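Rifin (PDB 7JZI) is a variant surface antigen of the malaria parasite, probably displayed on infected red blood cells, and probably engages host immune receptors there. Local coordinates at residues B[24-29]-B[114-119]; B[36-41]-B[78-83]; B[65-70]-B[82-87]. One frame throughout, in Å; residues are numbered along the deposited sequence.

Overall arrangement
From the N terminus, helix 8-33 carries the first half of contact 1, whose second half comes 85 residues later on helix 101-127; this widest closure pairs the two long helices and encloses the other two contacts. After helix 8-33 the loop at 36-41 opens contact 2, which closes on 78-83 once helices 43-50 and 56-70 have been passed. Contact 3 starts inside that span, at 65-70 near the end of helix 56-70, and closes at 82-87, overlapping the end of contact 2. Contacts 2 and 3 share Cys82 and Val83, have centres about 8 Å apart and touch, for instance through Ile81 and Met67. Contact 1 lies on the opposite side of the chain's centre, its own centre about 22 Å from that of contact 2.

Contact 1: B[24-29]-B[114-119]; sequences MKIVIE and EKATQS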
loop_
_atom_site.group_PDB
_atom_site.type_symbol
_atom_site.label_atom_id
_atom_site.label_comp_id
_atom_site.label_asym_id
_atom_site.label_seq_id
_atom_site.Cartn_x
_atom_site.Cartn_y
_atom_site.Cartn_z
ATOM N N MET B 24 22.591 -1.490 11.176
ATOM C CA MET B 24 21.223 -0.996 11.365
ATOM C C MET B 24 20.989 0.452 10.911
ATOM O O MET B 24 19.851 0.786 10.554
ATOM C CB MET B 24 20.782 -1.150 12.816
ATOM C CG MET B 24 19.255 -1.185 12.916
ATOM S SD MET B 24 18.578 -1.709 14.490
ATOM C CE MET B 24 17.891 -0.152 15.024
ATOM N N LYS B 25 21.987 1.345 11.000
ATOM C CA LYS B 25 21.727 2.761 10.703
ATOM C C LYS B 25 21.288 3.005 9.251
ATOM O O LYS B 25 20.307 3.732 9.004
ATOM C CB LYS B 25 22.952 3.612 11.051
ATOM C CG LYS B 25 23.689 3.129 12.282
ATOM C CD LYS B 25 24.439 4.276 12.926
ATOM C CE LYS B 25 25.291 3.794 14.063
ATOM N NZ LYS B 25 26.607 3.351 13.620
ATOM N N ILE B 26 22.016 2.451 8.277
ATOM C CA ILE B 26 21.609 2.619 6.883
ATOM C C ILE B 26 20.172 2.126 6.672
ATOM O O ILE B 26 19.390 2.730 5.921
ATOM C CB ILE B 26 22.644 1.967 5.937
ATOM C CG1 ILE B 26 22.833 0.463 6.172
ATOM C CG2 ILE B 26 24.011 2.692 5.958
ATOM C CD1 ILE B 26 24.022 -0.096 5.279
ATOM N N VAL B 27 19.782 1.035 7.330
ATOM C CA VAL B 27 18.417 0.587 7.080
ATOM C C VAL B 27 17.392 1.405 7.866
ATOM O O VAL B 27 16.232 1.491 7.450
ATOM C CB VAL B 27 18.248 -0.923 7.358
ATOM C CG1 VAL B 27 19.259 -1.768 6.562
ATOM C CG2 VAL B 27 18.333 -1.254 8.834
ATOM N N ILE B 28 17.775 2.067 8.965
ATOM C CA ILE B 28 16.818 3.028 9.526
ATOM C C ILE B 28 16.604 4.187 8.560
ATOM O O ILE B 28 15.490 4.723 8.453
ATOM C CB ILE B 28 17.162 3.482 10.968
ATOM C CG1 ILE B 28 18.480 4.248 11.173
ATOM C CG2 ILE B 28 17.065 2.323 11.949
ATOM C CD1 ILE B 28 18.399 5.763 10.955
ATOM N N GLU B 29 17.659 4.594 7.848
ATOM C CA GLU B 29 17.473 5.530 6.741
ATOM C C GLU B 29 16.455 4.968 5.759
ATOM O O GLU B 29 15.569 5.688 5.279
ATOM C CB GLU B 29 18.804 5.805 6.031
ATOM C CG GLU B 29 20.008 6.037 6.938
ATOM C CD GLU B 29 20.167 7.490 7.346
ATOM O OE1 GLU B 29 19.846 7.822 8.507
ATOM O OE2 GLU B 29 20.608 8.300 6.504
ATOM N N GLU B 114 20.644 -5.899 1.913
ATOM C CA GLU B 114 21.925 -6.277 1.341
ATOM C C GLU B 114 22.890 -5.099 1.334
ATOM O O GLU B 114 24.095 -5.299 1.531
ATOM C CB GLU B 114 21.729 -6.881 -0.051
ATOM C CG GLU B 114 20.633 -7.953 -0.027
ATOM C CD GLU B 114 21.067 -9.303 -0.594
ATOM O OE1 GLU B 114 22.248 -9.441 -0.984
ATOM O OE2 GLU B 114 20.237 -10.246 -0.593
ATOM N N LYS B 115 22.367 -3.874 1.219
ATOM C CA LYS B 115 23.066 -2.673 1.654
ATOM C C LYS B 115 23.722 -2.892 3.013
ATOM O O LYS B 115 24.944 -2.761 3.166
ATOM C CB LYS B 115 22.015 -1.551 1.722
ATOM C CG LYS B 115 22.439 -0.195 2.226
ATOM C CD LYS B 115 23.591 0.424 1.491
ATOM C CE LYS B 115 23.030 1.399 0.466
ATOM N NZ LYS B 115 23.741 2.709 0.491
ATOM N N ALA B 116 22.908 -3.282 4.002
ATOM C CA ALA B 116 23.390 -3.385 5.376
ATOM C C ALA B 116 24.404 -4.502 5.544
ATOM O O ALA B 116 25.403 -4.333 6.247
ATOM C CB ALA B 116 22.220 -3.597 6.335
ATOM N N THR B 117 24.155 -5.663 4.934
ATOM C CA THR B 117 25.082 -6.782 5.088
ATOM C C THR B 117 26.437 -6.475 4.467
ATOM O O THR B 117 27.472 -6.709 5.099
ATOM C CB THR B 117 24.502 -8.072 4.502
ATOM O OG1 THR B 117 24.419 -7.942 3.073
ATOM C CG2 THR B 117 23.146 -8.389 5.117
ATOM N N GLN B 118 26.473 -5.910 3.259
ATOM C CA GLN B 118 27.814 -5.740 2.740
ATOM C C GLN B 118 28.460 -4.510 3.367
ATOM O O GLN B 118 29.691 -4.437 3.436
ATOM C CB GLN B 118 27.834 -5.548 1.213
ATOM C CG GLN B 118 29.269 -5.170 0.804
ATOM C CD GLN B 118 29.404 -4.137 -0.283
ATOM O OE1 GLN B 118 28.529 -3.282 -0.464
ATOM N NE2 GLN B 118 30.554 -4.139 -0.944
ATOM N N SER B 119 27.680 -3.608 3.971
ATOM C CA SER B 119 28.358 -2.550 4.700
ATOM C C SER B 119 28.907 -3.082 6.021
ATOM O O SER B 119 29.991 -2.680 6.449
ATOM C CB SER B 119 27.417 -1.370 4.907
ATOM O OG SER B 119 28.097 -0.287 5.508
#
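Ile26 and Ala116 lie opposite each other, their CA atoms 6.4 Å apart, where the helical segments 24-29 and 114-119 run nearly antiparallel at 159°, with 8.5 Å between their axes. No hydrogen bond joins the segments; the contact is made mainly by carbon atoms in van der Waals touch. Ile26 does most of the work. Its CG1 sits between the backbone N and the carbonyl carbon (chi1 60°), and chi2 near 180° then extends CD1 toward the other helix. That methyl lands among three residues of one turn: it is 3.4 Å from Ala116 CA, with the CG methylene of Lys115 and CB of Ser119 also against it. This is antiparallel helix-to-helix packing between the two long helices of the rifin fragment, in a fold without strands. A small residue suits position 116, because a side chain ending at CB lets CD1 of Ile26 reach the backbone itself. Val27 adds a second methyl, CG1, at 3.5 Å from Ala116 CB. Lys115 contributes the aliphatic base of its side chain, crossing Ile26 obliquely, while the chain beyond bends at chi2, chi3 and chi4 and the residue stays exposed. Tyr53, from a loop, also touches Ala116.

Contact 2: B[36-41]-B[78-83]; sequences VDTLKS and IHPICV
His79 and Thr38 reach toward each other tip to tip, with CE1 of the imidazole near both OG1 and CG2 of the threonine. The histidine CG is set anti to the backbone N (chi1 -177°), and the turn of the ring is matched by a bond from its own segment: ND1 accepts the Ile81 backbone N at 3.0 Å. This bond is nearly straight, with an N-H...acceptor angle of 165° and the donor only 5° out of the ring plane. ND1 therefore acts as an acceptor, consistent with a neutral ring that carries its proton on NE2. Histidine suits this place by offering an in-plane ring nitrogen to the backbone N-H two residues on, while CE1 stays near Thr38. Pro80 follows, and its ring lies across Thr38, with CG close to OG1; proline also suits the start of the helical-looking turn 80-83, where it has no N-H to leave over. The contact joins two connections: the link from helix 8-33 to helix 43-50, and the end of the disulfide loop that Cys71 and Cys82 close. Ile81 and Leu39 supply the buried part. Ile81 CB meets Thr38 CG2 at 3.7 Å, and Ile81 CD1 meets Leu39 CD2 at 3.6 Å, the two branched chains crossing each other. Leu39 continues onto Ile63 and Ile81 onto Met67, both of helix 56-70, so the apolar patch continues onto that helix.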
loop_
_atom_site.group_PDB
_atom_site.type_symbol
_atom_site.label_atom_id
_atom_site.label_comp_id
_atom_site.label_asym_id
_atom_site.label_seq_id
_atom_site.Cartn_x
_atom_site.Cartn_y
_atom_site.Cartn_z
ATOM N N VAL B 36 8.036 4.717 7.575
ATOM C CA VAL B 36 7.618 3.827 8.642
ATOM C C VAL B 36 7.508 4.615 9.959
ATOM O O VAL B 36 6.802 4.202 10.882
ATOM C CB VAL B 36 8.627 2.670 8.710
ATOM C CG1 VAL B 36 8.310 1.729 9.842
ATOM C CG2 VAL B 36 8.663 1.923 7.391
ATOM N N ASP B 37 8.164 5.780 10.043
ATOM C CA ASP B 37 7.945 6.831 11.045
ATOM C C ASP B 37 6.498 7.244 11.352
ATOM O O ASP B 37 6.149 7.488 12.517
ATOM C CB ASP B 37 8.832 8.020 10.650
ATOM C CG ASP B 37 9.068 8.977 11.792
ATOM O OD1 ASP B 37 10.084 8.887 12.517
ATOM O OD2 ASP B 37 8.359 10.011 11.729
ATOM N N THR B 38 5.614 7.310 10.363
ATOM C CA THR B 38 4.330 7.916 10.700
ATOM C C THR B 38 3.303 6.914 11.227
ATOM O O THR B 38 2.287 7.340 11.786
ATOM C CB THR B 38 3.781 8.687 9.503
ATOM O OG1 THR B 38 2.448 9.118 9.782
ATOM C CG2 THR B 38 3.804 7.830 8.252
ATOM N N LEU B 39 3.547 5.612 11.099
ATOM C CA LEU B 39 2.581 4.621 11.570
ATOM C C LEU B 39 2.403 4.674 13.086
ATOM O O LEU B 39 3.379 4.589 13.838
ATOM C CB LEU B 39 3.009 3.215 11.145
ATOM C CG LEU B 39 3.306 2.980 9.665
ATOM C CD1 LEU B 39 3.780 1.560 9.463
ATOM C CD2 LEU B 39 2.070 3.258 8.836
ATOM N N LYS B 40 1.146 4.784 13.533
ATOM C CA LYS B 40 0.801 4.883 14.949
ATOM C C LYS B 40 0.686 3.532 15.638
ATOM O O LYS B 40 0.432 3.498 16.847
ATOM C CB LYS B 40 -0.518 5.638 15.125
ATOM C CG LYS B 40 -0.408 7.157 15.110
ATOM C CD LYS B 40 -1.236 7.767 16.234
ATOM C CE LYS B 40 -0.501 7.733 17.569
ATOM N NZ LYS B 40 -1.248 8.479 18.616
ATOM N N SER B 41 0.835 2.425 14.904
ATOM C CA SER B 41 1.102 1.144 15.550
ATOM C C SER B 41 2.356 1.206 16.411
ATOM O O SER B 41 2.400 0.633 17.506
ATOM C CB SER B 41 1.252 0.048 14.503
ATOM O OG SER B 41 2.395 0.297 13.700
ATOM N N ILE B 78 -6.577 11.919 6.101
ATOM C CA ILE B 78 -5.397 11.711 5.269
ATOM C C ILE B 78 -4.223 11.378 6.180
ATOM O O ILE B 78 -4.080 11.954 7.264
ATOM C CB ILE B 78 -5.111 12.941 4.388
ATOM C CG1 ILE B 78 -6.166 13.053 3.283
ATOM C CG2 ILE B 78 -3.746 12.837 3.743
ATOM C CD1 ILE B 78 -7.092 14.244 3.429
ATOM N N HIS B 79 -3.365 10.467 5.726
ATOM C CA HIS B 79 -2.234 9.974 6.491
ATOM C C HIS B 79 -0.960 10.097 5.666
ATOM O O HIS B 79 -0.954 9.771 4.474
ATOM C CB HIS B 79 -2.486 8.509 6.881
ATOM C CG HIS B 79 -1.420 7.897 7.737
ATOM N ND1 HIS B 79 -0.115 7.748 7.320
ATOM C CD2 HIS B 79 -1.483 7.352 8.974
ATOM C CE1 HIS B 79 0.584 7.157 8.271
ATOM N NE2 HIS B 79 -0.222 6.903 9.285
ATOM N N PRO B 80 0.137 10.552 6.281
ATOM C CA PRO B 80 1.336 10.895 5.495
ATOM C C PRO B 80 1.911 9.754 4.672
ATOM O O PRO B 80 2.468 10.010 3.597
ATOM C CB PRO B 80 2.347 11.346 6.561
ATOM C CG PRO B 80 1.597 11.504 7.834
ATOM C CD PRO B 80 0.174 11.099 7.648
ATOM N N ILE B 81 1.825 8.509 5.148
ATOM C CA ILE B 81 2.503 7.351 4.475
ATOM C C ILE B 81 1.969 7.093 3.078
ATOM O O ILE B 81 2.704 6.550 2.251
ATOM C CB ILE B 81 2.485 6.058 5.310
ATOM C CG1 ILE B 81 3.645 5.133 4.931
ATOM C CG2 ILE B 81 1.147 5.347 5.221
ATOM C CD1 ILE B 81 3.599 3.783 5.593
ATOM N N CYS B 82 0.735 7.478 2.826
ATOM C CA CYS B 82 0.106 7.078 1.554
ATOM C C CYS B 82 0.914 7.555 0.342
ATOM O O CYS B 82 0.943 6.816 -0.646
ATOM C CB CYS B 82 -1.353 7.501 1.573
ATOM S SG CYS B 82 -2.272 6.787 2.959
ATOM N N VAL B 83 1.576 8.706 0.409
ATOM C CA VAL B 83 2.287 9.258 -0.780
ATOM C C VAL B 83 3.391 8.302 -1.229
ATOM O O VAL B 83 3.679 8.270 -2.429
ATOM C CB VAL B 83 2.827 10.671 -0.508
ATOM C CG1 VAL B 83 3.931 10.674 0.535
ATOM C CG2 VAL B 83 3.284 11.367 -1.780
#

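Contact 3: B[65-70]-B[82-87]; sequences TEMNEV and CVVREK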
loop_
_atom_site.group_PDB
_atom_site.type_symbol
_atom_site.label_atom_id
_atom_site.label_comp_id
_atom_site.label_asym_id
_atom_site.label_seq_id
_atom_site.Cartn_x
_atom_site.Cartn_y
_atom_site.Cartn_z
ATOM N N THR B 65 0.123 -4.578 5.658
ATOM C CA THR B 65 -1.194 -4.616 6.288
ATOM C C THR B 65 -1.590 -3.226 6.750
ATOM O O THR B 65 -2.601 -2.673 6.295
ATOM C CB THR B 65 -1.222 -5.600 7.466
ATOM O OG1 THR B 65 -0.808 -4.934 8.662
ATOM C CG2 THR B 65 -0.325 -6.793 7.210
ATOM N N GLU B 66 -0.731 -2.601 7.559
ATOM C CA GLU B 66 -1.070 -1.282 8.065
ATOM C C GLU B 66 -1.312 -0.310 6.927
ATOM O O GLU B 66 -2.339 0.384 6.913
ATOM C CB GLU B 66 0.035 -0.753 8.966
ATOM C CG GLU B 66 -0.323 0.568 9.610
ATOM C CD GLU B 66 -0.001 0.583 11.079
ATOM O OE1 GLU B 66 0.680 -0.364 11.517
ATOM O OE2 GLU B 66 -0.408 1.538 11.783
ATOM N N MET B 67 -0.434 -0.310 5.915
ATOM C CA MET B 67 -0.594 0.674 4.854
ATOM C C MET B 67 -1.928 0.484 4.156
ATOM O O MET B 67 -2.661 1.461 3.949
ATOM C CB MET B 67 0.568 0.586 3.864
ATOM C CG MET B 67 0.779 1.861 3.059
ATOM S SD MET B 67 2.200 1.841 1.939
ATOM C CE MET B 67 3.428 1.043 2.958
ATOM N N ASN B 68 -2.295 -0.776 3.944
ATOM C CA ASN B 68 -3.580 -1.086 3.277
ATOM C C ASN B 68 -4.695 -0.451 4.112
ATOM O O ASN B 68 -5.561 0.192 3.511
ATOM C CB ASN B 68 -3.752 -2.578 3.010
ATOM C CG ASN B 68 -2.873 -3.086 1.889
ATOM O OD1 ASN B 68 -2.814 -4.286 1.640
ATOM N ND2 ASN B 68 -2.189 -2.185 1.207
ATOM N N GLU B 69 -4.688 -0.631 5.439
ATOM C CA GLU B 69 -5.771 -0.088 6.248
ATOM C C GLU B 69 -5.783 1.431 6.222
ATOM O O GLU B 69 -6.859 2.039 6.184
ATOM C CB GLU B 69 -5.676 -0.558 7.699
ATOM C CG GLU B 69 -6.911 -0.183 8.496
ATOM C CD GLU B 69 -6.731 -0.305 9.991
ATOM O OE1 GLU B 69 -5.913 -1.141 10.415
ATOM O OE2 GLU B 69 -7.388 0.450 10.740
ATOM N N VAL B 70 -4.610 2.067 6.232
ATOM C CA VAL B 70 -4.606 3.509 6.457
ATOM C C VAL B 70 -4.655 4.300 5.161
ATOM O O VAL B 70 -4.857 5.520 5.194
ATOM C CB VAL B 70 -3.395 3.983 7.284
ATOM C CG1 VAL B 70 -3.603 3.699 8.773
ATOM C CG2 VAL B 70 -2.109 3.386 6.763
ATOM N N CYS B 82 0.735 7.478 2.826
ATOM C CA CYS B 82 0.106 7.078 1.554
ATOM C C CYS B 82 0.914 7.555 0.342
ATOM O O CYS B 82 0.943 6.816 -0.646
ATOM C CB CYS B 82 -1.353 7.501 1.573
ATOM S SG CYS B 82 -2.272 6.787 2.959
ATOM N N VAL B 83 1.576 8.706 0.409
ATOM C CA VAL B 83 2.287 9.258 -0.780
ATOM C C VAL B 83 3.391 8.302 -1.229
ATOM O O VAL B 83 3.679 8.270 -2.429
ATOM C CB VAL B 83 2.827 10.671 -0.508
ATOM C CG1 VAL B 83 3.931 10.674 0.535
ATOM C CG2 VAL B 83 3.284 11.367 -1.780
ATOM N N VAL B 84 3.961 7.523 -0.319
ATOM C CA VAL B 84 5.124 6.661 -0.680
ATOM C C VAL B 84 4.714 5.616 -1.719
ATOM O O VAL B 84 5.601 5.075 -2.390
ATOM C CB VAL B 84 5.777 6.023 0.558
ATOM C CG1 VAL B 84 5.145 4.692 0.921
ATOM C CG2 VAL B 84 7.276 5.865 0.376
ATOM N N ARG B 85 3.421 5.349 -1.859
ATOM C CA ARG B 85 2.972 4.287 -2.786
ATOM C C ARG B 85 3.449 4.622 -4.198
ATOM O O ARG B 85 3.819 3.695 -4.923
ATOM C CB ARG B 85 1.451 4.172 -2.744
ATOM C CG ARG B 85 0.920 3.132 -1.771
ATOM C CD ARG B 85 -0.594 3.170 -1.740
ATOM N NE ARG B 85 -1.154 1.992 -1.103
ATOM C CZ ARG B 85 -2.439 1.833 -0.822
ATOM N NH1 ARG B 85 -2.858 0.722 -0.247
ATOM N NH2 ARG B 85 -3.301 2.786 -1.117
ATOM N N GLU B 86 3.445 5.897 -4.577
ATOM C CA GLU B 86 3.802 6.258 -5.971
ATOM C C GLU B 86 5.225 5.792 -6.247
ATOM O O GLU B 86 5.478 5.286 -7.347
ATOM C CB GLU B 86 3.729 7.769 -6.163
ATOM C CG GLU B 86 2.323 8.328 -6.071
ATOM C CD GLU B 86 2.261 9.845 -6.127
ATOM O OE1 GLU B 86 3.295 10.487 -5.863
ATOM O OE2 GLU B 86 1.180 10.379 -6.440
ATOM N N LYS B 87 6.114 5.969 -5.279
ATOM C CA LYS B 87 7.517 5.524 -5.432
ATOM C C LYS B 87 7.544 4.005 -5.557
ATOM O O LYS B 87 8.373 3.497 -6.315
ATOM C CB LYS B 87 8.328 6.049 -4.248
ATOM C CG LYS B 87 7.999 7.485 -3.860
ATOM C CD LYS B 87 8.886 8.058 -2.780
ATOM C CE LYS B 87 8.531 9.490 -2.441
ATOM N NZ LYS B 87 9.494 10.092 -1.489
#
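Val70, whose carbonyl faces Cys82, is held at the end of its helix by a 2.9 Å hydrogen bond from its N to Glu66 O. Across the contact, Val70 O comes to 3.6 Å from Cys82 SG, but the disulfide sulfur has no proton to give, and no hydrogen bond joins the two segments here or elsewhere. Between them lies the long side chain of Arg85, straight from CG to NE, which runs past Met67 in the opposite direction. Met67 SD is 4.1 Å from Arg85 CG, and the same sulfur is 4.2 Å from Val84 CG1. A flexible thioether suits this buried spot, where it must fit both a valine and the aliphatic part of an arginine. Here the end of helix 56-70 is joined to the short helix 84-88; Gln101 and Ile105 of helix 101-127 also pack on Met67. Further out, Asn68 crosses Arg85 at about a right angle. Its ND2 stands at the edge of the guanidinium, 3.3 Å from NH1 of Arg85, but both are donors and form no bond; the amide and guanidinium planes are turned 50° apart. The polar end of Arg85 finds its hydrogen-bond partner outside the segments: NH2 donates to a backbone atom of the chain of another protein in the assembly, and an aromatic side chain of that chain makes a cation-pi contact with the guanidinium.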